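Local coordinates for purine phosphoribosyltransferase (Pyrococcus horikoshii, PDB 1VDM) that transfers phosphoribosyl groups to purine bases and belongs to the type I phosphoribosyltransferase family, at the interface of chains A and B. Sequence-based numbering; all coordinates share one arbitrary frame. Chains: chain A/B, purine phosphoribosyltransferase.

Contact 1 and contact 2 are neighbouring patches of one interface between two copies of the protein, the centres of their C-alpha atoms about 13 Å apart. Both use helix 8-25 and the run 130-134 of chain A, and both use the C-terminal stretch of chain B, which passes from contact 2 into contact 1 through B:Phe147; contact 2 adds B:Tyr5 and B:Leu6 from near the N-terminus. B:Phe147 turns its ring to contact 2 and its backbone carbonyl to contact 1. An extended tail laid along a neighbour suggests a way of building oligomers; the deposited assembly holds twelve copies, though the biological one may differ.

Contact 1: the interface of chains A and B. Residues chain A 17-18, 21, 130-133; chain B 147-151.
The extended C-terminal segment 147-151 of chain B runs between helix 8-25 of chain A and the segment 130-133 that leads into its strand 134-135. A:Tyr132 and B:Ile150 form an antiparallel bridge: B:Ile150 N donates to A:Tyr132 O at 2.9 Å, straight (178° at the hydrogen) and nearly along the C=O axis, while the return bond is weak. Further along, water 1 joins the carbonyls A:Val133 O and B:Pro148 O, satisfying two acceptors that cannot bond each other.

Side chains alternate about this backbone. A:Tyr132 holds CG in the crowded position between its backbone N and carbonyl carbon (chi1 77°), and one ring face receives B:Ile150. The branched CB lies over that face, towards the rim and 3.9 Å from the centroid, and CG2 reaches A:Tyr132 CZ at 3.4 Å. A broad flat ring suits a beta-branched partner; an alanine in place of A:Tyr132 removes the ring, which would probably leave B:Ile150 CB and CG2 poorly packed and the tail less firmly held.

B:Val149 points the opposite way, to the helix. Its CG2 meets A:Ala17 CB at 3.6 Å, where a small residue lets the tail come close, and CG1 touches the aliphatic part of A:Lys21. Beyond it, the B:Glu151 side chain crosses that of A:Lys21 at about a right angle, its OE2 3.2 Å from the methylene CG of A:Lys21 and in plane at the edge of the A:Tyr131 ring. A:Lys21 NZ stays 4.6 Å from B:Glu151 OE1, so any attraction is probably long-range. The tail of chain B thus lies between the N-terminal helix 8-25 and the approach to strand 134-135 of the chain A phosphoribosyltransferase fold.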
ATOM      1  N   ALA A  17     -14.787   8.649 -30.248  1.00 42.84           N
ATOM      2  CA  ALA A  17     -15.710   8.728 -31.371  1.00 41.56           C
ATOM      3  C   ALA A  17     -14.959   8.510 -32.678  1.00 42.21           C
ATOM      4  O   ALA A  17     -15.422   7.782 -33.550  1.00 42.99           O
ATOM      5  CB  ALA A  17     -16.393  10.080 -31.385  1.00 40.79           C
ATOM      6  N   LEU A  18     -13.800   9.144 -32.812  1.00 42.14           N
ATOM      7  CA  LEU A  18     -12.987   9.018 -34.017  1.00 41.94           C
ATOM      8  C   LEU A  18     -12.447   7.603 -34.171  1.00 42.93           C
ATOM      9  O   LEU A  18     -12.207   7.138 -35.287  1.00 43.91           O
ATOM     10  CB  LEU A  18     -11.810   9.998 -33.973  1.00 40.29           C
ATOM     11  CG  LEU A  18     -12.080  11.495 -34.141  1.00 41.21           C
ATOM     12  CD1 LEU A  18     -10.910  12.318 -33.596  1.00 37.22           C
ATOM     13  CD2 LEU A  18     -12.312  11.791 -35.616  1.00 39.87           C
ATOM     14  N   LYS A  21     -15.067   5.265 -35.938  1.00 49.94           N
ATOM     15  CA  LYS A  21     -15.130   5.501 -37.374  1.00 49.33           C
ATOM     16  C   LYS A  21     -13.853   4.993 -38.044  1.00 49.98           C
ATOM     17  O   LYS A  21     -13.889   4.486 -39.166  1.00 51.26           O
ATOM     18  CB  LYS A  21     -15.308   6.997 -37.656  1.00 48.19           C
ATOM     19  CG  LYS A  21     -16.714   7.382 -38.060  1.00 49.78           C
ATOM     20  CD  LYS A  21     -17.721   6.920 -37.033  1.00 50.81           C
ATOM     21  CE  LYS A  21     -19.137   7.006 -37.578  1.00 52.15           C
ATOM     22  NZ  LYS A  21     -20.140   6.404 -36.644  1.00 53.94           N
ATOM     23  N   ASP A 130     -11.554  13.922 -43.065  1.00 41.43           N
ATOM     24  CA  ASP A 130     -12.513  12.880 -43.380  1.00 42.84           C
ATOM     25  C   ASP A 130     -13.286  12.588 -42.098  1.00 43.47           C
ATOM     26  O   ASP A 130     -14.465  12.229 -42.140  1.00 44.72           O
ATOM     27  CB  ASP A 130     -11.792  11.634 -43.867  1.00 43.34           C
ATOM     28  CG  ASP A 130     -10.853  11.929 -45.015  1.00 46.01           C
ATOM     29  OD1 ASP A 130      -9.728  12.402 -44.759  1.00 44.47           O
ATOM     30  OD2 ASP A 130     -11.251  11.704 -46.180  1.00 48.54           O
ATOM     31  N   TYR A 131     -12.613  12.756 -40.961  1.00 42.73           N
ATOM     32  CA  TYR A 131     -13.226  12.539 -39.652  1.00 41.91           C
ATOM     33  C   TYR A 131     -12.841  13.653 -38.684  1.00 40.77           C
ATOM     34  O   TYR A 131     -11.665  13.983 -38.547  1.00 41.69           O
ATOM     35  CB  TYR A 131     -12.776  11.211 -39.035  1.00 43.16           C
ATOM     36  CG  TYR A 131     -12.771  10.025 -39.965  1.00 44.11           C
ATOM     37  CD1 TYR A 131     -11.601   9.625 -40.602  1.00 44.83           C
ATOM     38  CD2 TYR A 131     -13.935   9.298 -40.207  1.00 44.54           C
ATOM     39  CE1 TYR A 131     -11.589   8.531 -41.454  1.00 44.73           C
ATOM     40  CE2 TYR A 131     -13.931   8.205 -41.058  1.00 44.69           C
ATOM     41  CZ  TYR A 131     -12.754   7.830 -41.677  1.00 44.59           C
ATOM     42  OH  TYR A 131     -12.748   6.765 -42.540  1.00 48.27           O
ATOM     43  N   TYR A 132     -13.828  14.228 -38.008  1.00 38.13           N
ATOM     44  CA  TYR A 132     -13.559  15.279 -37.035  1.00 37.02           C
ATOM     45  C   TYR A 132     -14.796  15.431 -36.162  1.00 35.26           C
ATOM     46  O   TYR A 132     -15.852  14.904 -36.493  1.00 35.24           O
ATOM     47  CB  TYR A 132     -13.167  16.594 -37.740  1.00 37.76           C
ATOM     48  CG  TYR A 132     -14.299  17.378 -38.358  1.00 39.79           C
ATOM     49  CD1 TYR A 132     -15.116  18.181 -37.571  1.00 40.43           C
ATOM     50  CD2 TYR A 132     -14.549  17.324 -39.732  1.00 40.82           C
ATOM     51  CE1 TYR A 132     -16.154  18.914 -38.126  1.00 41.53           C
ATOM     52  CE2 TYR A 132     -15.589  18.055 -40.304  1.00 41.79           C
ATOM     53  CZ  TYR A 132     -16.388  18.850 -39.490  1.00 43.65           C
ATOM     54  OH  TYR A 132     -17.417  19.599 -40.020  1.00 42.78           O
ATOM     55  N   VAL A 133     -14.671  16.147 -35.051  1.00 34.71           N
ATOM     56  CA  VAL A 133     -15.783  16.292 -34.123  1.00 34.37           C
ATOM     57  C   VAL A 133     -16.298  17.705 -33.871  1.00 34.91           C
ATOM     58  O   VAL A 133     -17.502  17.926 -33.806  1.00 37.51           O
ATOM     59  CB  VAL A 133     -15.406  15.673 -32.755  1.00 33.53           C
ATOM     60  CG1 VAL A 133     -16.537  15.843 -31.755  1.00 29.60           C
ATOM     61  CG2 VAL A 133     -15.052  14.222 -32.939  1.00 30.93           C
TER
ATOM     62  N   PHE B 147     -19.964  11.657 -28.333  1.00 34.78           N
ATOM     63  CA  PHE B 147     -20.024  12.671 -29.384  1.00 35.61           C
ATOM     64  C   PHE B 147     -20.146  12.095 -30.781  1.00 37.73           C
ATOM     65  O   PHE B 147     -19.576  11.047 -31.094  1.00 38.42           O
ATOM     66  CB  PHE B 147     -18.778  13.580 -29.390  1.00 32.46           C
ATOM     67  CG  PHE B 147     -18.505  14.284 -28.091  1.00 31.42           C
ATOM     68  CD1 PHE B 147     -19.536  14.645 -27.234  1.00 29.15           C
ATOM     69  CD2 PHE B 147     -17.199  14.612 -27.740  1.00 28.03           C
ATOM     70  CE1 PHE B 147     -19.271  15.320 -26.046  1.00 28.11           C
ATOM     71  CE2 PHE B 147     -16.928  15.285 -26.558  1.00 27.37           C
ATOM     72  CZ  PHE B 147     -17.964  15.638 -25.711  1.00 26.49           C
ATOM     73  N   PRO B 148     -20.880  12.799 -31.649  1.00 39.99           N
ATOM     74  CA  PRO B 148     -21.092  12.400 -33.038  1.00 41.00           C
ATOM     75  C   PRO B 148     -19.826  12.753 -33.804  1.00 41.75           C
ATOM     76  O   PRO B 148     -19.049  13.594 -33.360  1.00 42.27           O
ATOM     77  CB  PRO B 148     -22.259  13.281 -33.478  1.00 39.03           C
ATOM     78  CG  PRO B 148     -22.930  13.665 -32.193  1.00 40.63           C
ATOM     79  CD  PRO B 148     -21.775  13.908 -31.289  1.00 40.81           C
ATOM     80  N   VAL B 149     -19.620  12.110 -34.944  1.00 42.61           N
ATOM     81  CA  VAL B 149     -18.469  12.391 -35.791  1.00 42.79           C
ATOM     82  C   VAL B 149     -19.025  12.940 -37.103  1.00 45.68           C
ATOM     83  O   VAL B 149     -20.098  12.527 -37.542  1.00 45.89           O
ATOM     84  CB  VAL B 149     -17.654  11.109 -36.078  1.00 42.03           C
ATOM     85  CG1 VAL B 149     -16.772  11.309 -37.297  1.00 38.35           C
ATOM     86  CG2 VAL B 149     -16.799  10.755 -34.873  1.00 39.38           C
ATOM     87  N   ILE B 150     -18.317  13.889 -37.708  1.00 46.89           N
ATOM     88  CA  ILE B 150     -18.738  14.463 -38.977  1.00 47.65           C
ATOM     89  C   ILE B 150     -17.838  13.886 -40.057  1.00 49.91           C
ATOM     90  O   ILE B 150     -16.622  14.063 -40.015  1.00 48.48           O
ATOM     91  CB  ILE B 150     -18.606  16.006 -38.994  1.00 48.15           C
ATOM     92  CG1 ILE B 150     -19.700  16.650 -38.143  1.00 46.83           C
ATOM     93  CG2 ILE B 150     -18.703  16.523 -40.415  1.00 46.62           C
ATOM     94  CD1 ILE B 150     -19.574  16.385 -36.674  1.00 48.95           C
ATOM     95  N   GLU B 151     -18.440  13.182 -41.013  1.00 53.53           N
ATOM     96  CA  GLU B 151     -17.699  12.571 -42.117  1.00 57.77           C
ATOM     97  C   GLU B 151     -18.090  13.235 -43.432  1.00 59.82           C
ATOM     98  O   GLU B 151     -18.845  14.204 -43.444  1.00 60.38           O
ATOM     99  CB  GLU B 151     -18.004  11.072 -42.190  1.00 59.37           C
ATOM    100  CG  GLU B 151     -17.424  10.260 -41.040  1.00 63.47           C
ATOM    101  CD  GLU B 151     -18.157   8.946 -40.812  1.00 65.84           C
ATOM    102  OE1 GLU B 151     -19.309   8.991 -40.322  1.00 66.00           O
ATOM    103  OE2 GLU B 151     -17.585   7.875 -41.124  1.00 68.37           O
TER
HETATM  104  O   HOH W   1     -19.812  16.297 -32.968  1.00 37.19           O

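Contact 2: the interface of chains A and B. Residues chain A 9-10, 13-14, 134; chain B 5-6, 141-145, 147.
The guanidinium of A:Arg13 has B:Phe147 CZ over the centre of one face, the two planes 43° apart, and A:Trp9 NE1 towards the rim of the other, while B:Phe142 O and water 3 sit in plane at its edge. A:Arg13 CG in turn lies over a face of the A:Trp9 indole. In this type I phosphoribosyltransferase the arginine comes from helix 8-25 and enters the loop after strand 139-141 of chain B. CG anti to the carbonyl carbon and a bend at chi3 (-77°) lay the flat group alongside A:Trp9, whose backbone O receives NE at 3.2 Å from above the carbonyl plane.

NH1 grips two carbonyls. It meets B:Phe142 O at 2.8 Å from above the carbonyl plane and B:Glu145 O at 3.0 Å on a lone pair. NH2 bonds water 3 at 2.6 Å, and this water also binds B:Leu6 O and B:Val141 O. An arginine suits these acceptors, since its N-H groups fan out in one plane; the carbonyl dipoles would probably stabilise its positive charge. B:Phe142 N meets B:Glu145 OE2 at 2.9 Å from above the carboxylate plane, which probably helps to hold the loop's shape.

A:Trp9, with CG anti to its backbone N (chi1 -173°), suits its place by offering a face to the arginine chain and an in-plane N-H, NE1, to a lone pair of B:Pro143 O at 2.7 Å. Water 2 links A:Arg13 O to B:Phe147 N. The long, extended A:Gln10 carries its amide NE2 to within 3.2 Å of B:Tyr5 CG, the planes steeply inclined, and A:Phe134 packs obliquely against the phenol end of B:Tyr5.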
ATOM      1  N   TRP A   9     -11.886  15.882 -21.012  1.00 26.33           N
ATOM      2  CA  TRP A   9     -12.970  14.924 -21.206  1.00 26.96           C
ATOM      3  C   TRP A   9     -13.617  15.121 -22.581  1.00 27.48           C
ATOM      4  O   TRP A   9     -14.141  14.172 -23.161  1.00 28.10           O
ATOM      5  CB  TRP A   9     -14.016  15.058 -20.100  1.00 24.63           C
ATOM      6  CG  TRP A   9     -15.113  13.999 -20.106  1.00 25.75           C
ATOM      7  CD1 TRP A   9     -16.423  14.182 -19.719  1.00 24.01           C
ATOM      8  CD2 TRP A   9     -15.004  12.610 -20.483  1.00 23.15           C
ATOM      9  NE1 TRP A   9     -17.121  13.004 -19.836  1.00 25.18           N
ATOM     10  CE2 TRP A   9     -16.282  12.024 -20.299  1.00 23.15           C
ATOM     11  CE3 TRP A   9     -13.956  11.809 -20.956  1.00 25.74           C
ATOM     12  CZ2 TRP A   9     -16.542  10.674 -20.572  1.00 23.48           C
ATOM     13  CZ3 TRP A   9     -14.212  10.459 -21.231  1.00 26.03           C
ATOM     14  CH2 TRP A   9     -15.501   9.908 -21.037  1.00 25.45           C
ATOM     15  N   GLN A  10     -13.583  16.342 -23.114  1.00 28.29           N
ATOM     16  CA  GLN A  10     -14.148  16.571 -24.447  1.00 28.25           C
ATOM     17  C   GLN A  10     -13.182  16.009 -25.462  1.00 28.30           C
ATOM     18  O   GLN A  10     -13.593  15.471 -26.483  1.00 28.88           O
ATOM     19  CB  GLN A  10     -14.355  18.056 -24.731  1.00 26.99           C
ATOM     20  CG  GLN A  10     -15.497  18.675 -23.980  1.00 28.78           C
ATOM     21  CD  GLN A  10     -15.585  20.166 -24.231  1.00 30.01           C
ATOM     22  OE1 GLN A  10     -14.656  20.912 -23.921  1.00 29.32           O
ATOM     23  NE2 GLN A  10     -16.705  20.608 -24.806  1.00 30.18           N
ATOM     24  N   ARG A  13     -13.453  12.050 -25.188  1.00 30.35           N
ATOM     25  CA  ARG A  13     -14.652  11.587 -25.867  1.00 30.90           C
ATOM     26  C   ARG A  13     -14.565  11.789 -27.381  1.00 32.74           C
ATOM     27  O   ARG A  13     -15.005  10.938 -28.151  1.00 32.52           O
ATOM     28  CB  ARG A  13     -15.876  12.290 -25.299  1.00 27.05           C
ATOM     29  CG  ARG A  13     -16.218  11.831 -23.903  1.00 25.67           C
ATOM     30  CD  ARG A  13     -17.506  12.443 -23.431  1.00 26.31           C
ATOM     31  NE  ARG A  13     -17.347  13.836 -23.024  1.00 25.89           N
ATOM     32  CZ  ARG A  13     -18.349  14.613 -22.628  1.00 27.74           C
ATOM     33  NH1 ARG A  13     -19.594  14.145 -22.588  1.00 28.36           N
ATOM     34  NH2 ARG A  13     -18.107  15.851 -22.239  1.00 28.04           N
ATOM     35  N   ALA A  14     -13.984  12.900 -27.818  1.00 34.14           N
ATOM     36  CA  ALA A  14     -13.860  13.151 -29.246  1.00 35.95           C
ATOM     37  C   ALA A  14     -12.951  12.105 -29.869  1.00 37.28           C
ATOM     38  O   ALA A  14     -13.101  11.739 -31.031  1.00 38.81           O
ATOM     39  CB  ALA A  14     -13.297  14.543 -29.487  1.00 33.82           C
ATOM     40  N   PHE A 134     -15.399  18.664 -33.701  1.00 35.51           N
ATOM     41  CA  PHE A 134     -15.853  20.018 -33.425  1.00 37.38           C
ATOM     42  C   PHE A 134     -15.698  20.959 -34.600  1.00 38.54           C
ATOM     43  O   PHE A 134     -14.756  20.860 -35.384  1.00 38.32           O
ATOM     44  CB  PHE A 134     -15.107  20.603 -32.225  1.00 36.49           C
ATOM     45  CG  PHE A 134     -15.087  19.713 -31.019  1.00 36.32           C
ATOM     46  CD1 PHE A 134     -14.011  18.865 -30.785  1.00 34.85           C
ATOM     47  CD2 PHE A 134     -16.123  19.755 -30.094  1.00 34.77           C
ATOM     48  CE1 PHE A 134     -13.966  18.081 -29.644  1.00 35.08           C
ATOM     49  CE2 PHE A 134     -16.085  18.972 -28.950  1.00 34.86           C
ATOM     50  CZ  PHE A 134     -15.005  18.138 -28.724  1.00 34.54           C
TER
ATOM     51  N   TYR B   5     -21.737  21.888 -23.531  1.00 37.26           N
ATOM     52  CA  TYR B   5     -21.119  20.692 -22.966  1.00 36.19           C
ATOM     53  C   TYR B   5     -20.922  20.794 -21.460  1.00 35.43           C
ATOM     54  O   TYR B   5     -19.947  21.359 -20.986  1.00 37.37           O
ATOM     55  CB  TYR B   5     -19.768  20.419 -23.625  1.00 35.16           C
ATOM     56  CG  TYR B   5     -19.840  20.139 -25.109  1.00 37.79           C
ATOM     57  CD1 TYR B   5     -20.048  21.168 -26.032  1.00 36.29           C
ATOM     58  CD2 TYR B   5     -19.676  18.845 -25.600  1.00 37.81           C
ATOM     59  CE1 TYR B   5     -20.083  20.910 -27.404  1.00 36.95           C
ATOM     60  CE2 TYR B   5     -19.711  18.577 -26.969  1.00 38.22           C
ATOM     61  CZ  TYR B   5     -19.911  19.611 -27.866  1.00 38.58           C
ATOM     62  OH  TYR B   5     -19.917  19.339 -29.219  1.00 38.41           O
ATOM     63  N   LEU B   6     -21.863  20.245 -20.710  1.00 35.42           N
ATOM     64  CA  LEU B   6     -21.823  20.195 -19.252  1.00 34.07           C
ATOM     65  C   LEU B   6     -20.690  19.295 -18.744  1.00 32.97           C
ATOM     66  O   LEU B   6     -20.438  18.218 -19.266  1.00 32.07           O
ATOM     67  CB  LEU B   6     -23.170  19.667 -18.756  1.00 34.76           C
ATOM     68  CG  LEU B   6     -24.265  20.736 -18.785  1.00 34.76           C
ATOM     69  CD1 LEU B   6     -25.487  20.342 -17.955  1.00 34.76           C
ATOM     70  CD2 LEU B   6     -23.792  22.083 -18.238  1.00 34.76           C
ATOM     71  N   VAL B 141     -25.114  18.563 -24.257  1.00 35.32           N
ATOM     72  CA  VAL B 141     -24.376  17.301 -24.310  1.00 34.66           C
ATOM     73  C   VAL B 141     -23.893  17.066 -22.886  1.00 33.66           C
ATOM     74  O   VAL B 141     -23.033  17.796 -22.388  1.00 33.52           O
ATOM     75  CB  VAL B 141     -23.146  17.373 -25.215  1.00 36.15           C
ATOM     76  CG1 VAL B 141     -22.477  16.011 -25.273  1.00 37.49           C
ATOM     77  CG2 VAL B 141     -23.539  17.827 -26.604  1.00 36.82           C
ATOM     78  N   PHE B 142     -24.463  16.067 -22.221  1.00 33.57           N
ATOM     79  CA  PHE B 142     -24.083  15.775 -20.846  1.00 34.09           C
ATOM     80  C   PHE B 142     -22.748  15.033 -20.705  1.00 34.10           C
ATOM     81  O   PHE B 142     -22.261  14.412 -21.653  1.00 36.40           O
ATOM     82  CB  PHE B 142     -25.204  15.008 -20.149  1.00 34.06           C
ATOM     83  CG  PHE B 142     -26.440  15.825 -19.925  1.00 33.29           C
ATOM     84  CD1 PHE B 142     -27.467  15.829 -20.863  1.00 34.00           C
ATOM     85  CD2 PHE B 142     -26.580  16.590 -18.777  1.00 32.61           C
ATOM     86  CE1 PHE B 142     -28.622  16.584 -20.657  1.00 33.13           C
ATOM     87  CE2 PHE B 142     -27.725  17.351 -18.555  1.00 34.91           C
ATOM     88  CZ  PHE B 142     -28.753  17.349 -19.497  1.00 34.49           C
ATOM     89  N   PRO B 143     -22.139  15.101 -19.509  1.00 33.17           N
ATOM     90  CA  PRO B 143     -20.854  14.464 -19.182  1.00 31.95           C
ATOM     91  C   PRO B 143     -20.797  12.978 -19.528  1.00 31.17           C
ATOM     92  O   PRO B 143     -19.752  12.464 -19.910  1.00 29.27           O
ATOM     93  CB  PRO B 143     -20.726  14.687 -17.678  1.00 31.42           C
ATOM     94  CG  PRO B 143     -21.538  15.882 -17.423  1.00 33.81           C
ATOM     95  CD  PRO B 143     -22.735  15.699 -18.306  1.00 32.59           C
ATOM     96  N   TRP B 144     -21.933  12.299 -19.392  1.00 31.49           N
ATOM     97  CA  TRP B 144     -22.030  10.868 -19.665  1.00 31.58           C
ATOM     98  C   TRP B 144     -22.358  10.483 -21.102  1.00 31.04           C
ATOM     99  O   TRP B 144     -22.427   9.301 -21.419  1.00 31.82           O
ATOM    100  CB  TRP B 144     -23.072  10.256 -18.739  1.00 31.31           C
ATOM    101  CG  TRP B 144     -24.438  10.828 -18.938  1.00 33.03           C
ATOM    102  CD1 TRP B 144     -25.337  10.487 -19.912  1.00 32.62           C
ATOM    103  CD2 TRP B 144     -25.066  11.843 -18.147  1.00 32.28           C
ATOM    104  NE1 TRP B 144     -26.486  11.226 -19.769  1.00 32.77           N
ATOM    105  CE2 TRP B 144     -26.347  12.065 -18.695  1.00 32.07           C
ATOM    106  CE3 TRP B 144     -24.673  12.582 -17.030  1.00 32.73           C
ATOM    107  CZ2 TRP B 144     -27.239  12.998 -18.164  1.00 32.80           C
ATOM    108  CZ3 TRP B 144     -25.564  13.513 -16.498  1.00 33.04           C
ATOM    109  CH2 TRP B 144     -26.829  13.710 -17.066  1.00 34.04           C
ATOM    110  N   GLU B 145     -22.553  11.467 -21.972  1.00 31.50           N
ATOM    111  CA  GLU B 145     -22.893  11.176 -23.363  1.00 34.30           C
ATOM    112  C   GLU B 145     -21.703  11.150 -24.311  1.00 34.05           C
ATOM    113  O   GLU B 145     -20.675  11.752 -24.039  1.00 35.59           O
ATOM    114  CB  GLU B 145     -23.920  12.191 -23.866  1.00 35.72           C
ATOM    115  CG  GLU B 145     -25.280  12.051 -23.212  1.00 36.92           C
ATOM    116  CD  GLU B 145     -26.231  13.181 -23.579  1.00 39.15           C
ATOM    117  OE1 GLU B 145     -27.458  13.016 -23.365  1.00 40.79           O
ATOM    118  OE2 GLU B 145     -25.751  14.232 -24.070  1.00 38.29           O
ATOM    119  N   PHE B 147     -19.964  11.657 -28.333  1.00 34.78           N
ATOM    120  CA  PHE B 147     -20.024  12.671 -29.384  1.00 35.61           C
ATOM    121  C   PHE B 147     -20.146  12.095 -30.781  1.00 37.73           C
ATOM    122  O   PHE B 147     -19.576  11.047 -31.094  1.00 38.42           O
ATOM    123  CB  PHE B 147     -18.778  13.580 -29.390  1.00 32.46           C
ATOM    124  CG  PHE B 147     -18.505  14.284 -28.091  1.00 31.42           C
ATOM    125  CD1 PHE B 147     -19.536  14.645 -27.234  1.00 29.15           C
ATOM    126  CD2 PHE B 147     -17.199  14.612 -27.740  1.00 28.03           C
ATOM    127  CE1 PHE B 147     -19.271  15.320 -26.046  1.00 28.11           C
ATOM    128  CE2 PHE B 147     -16.928  15.285 -26.558  1.00 27.37           C
ATOM    129  CZ  PHE B 147     -17.964  15.638 -25.711  1.00 26.49           C
TER
HETATM  130  O   HOH W   2     -17.609  10.165 -27.917  1.00 26.08           O
HETATM  131  O   HOH W   3     -20.370  16.879 -21.385  1.00 29.10           O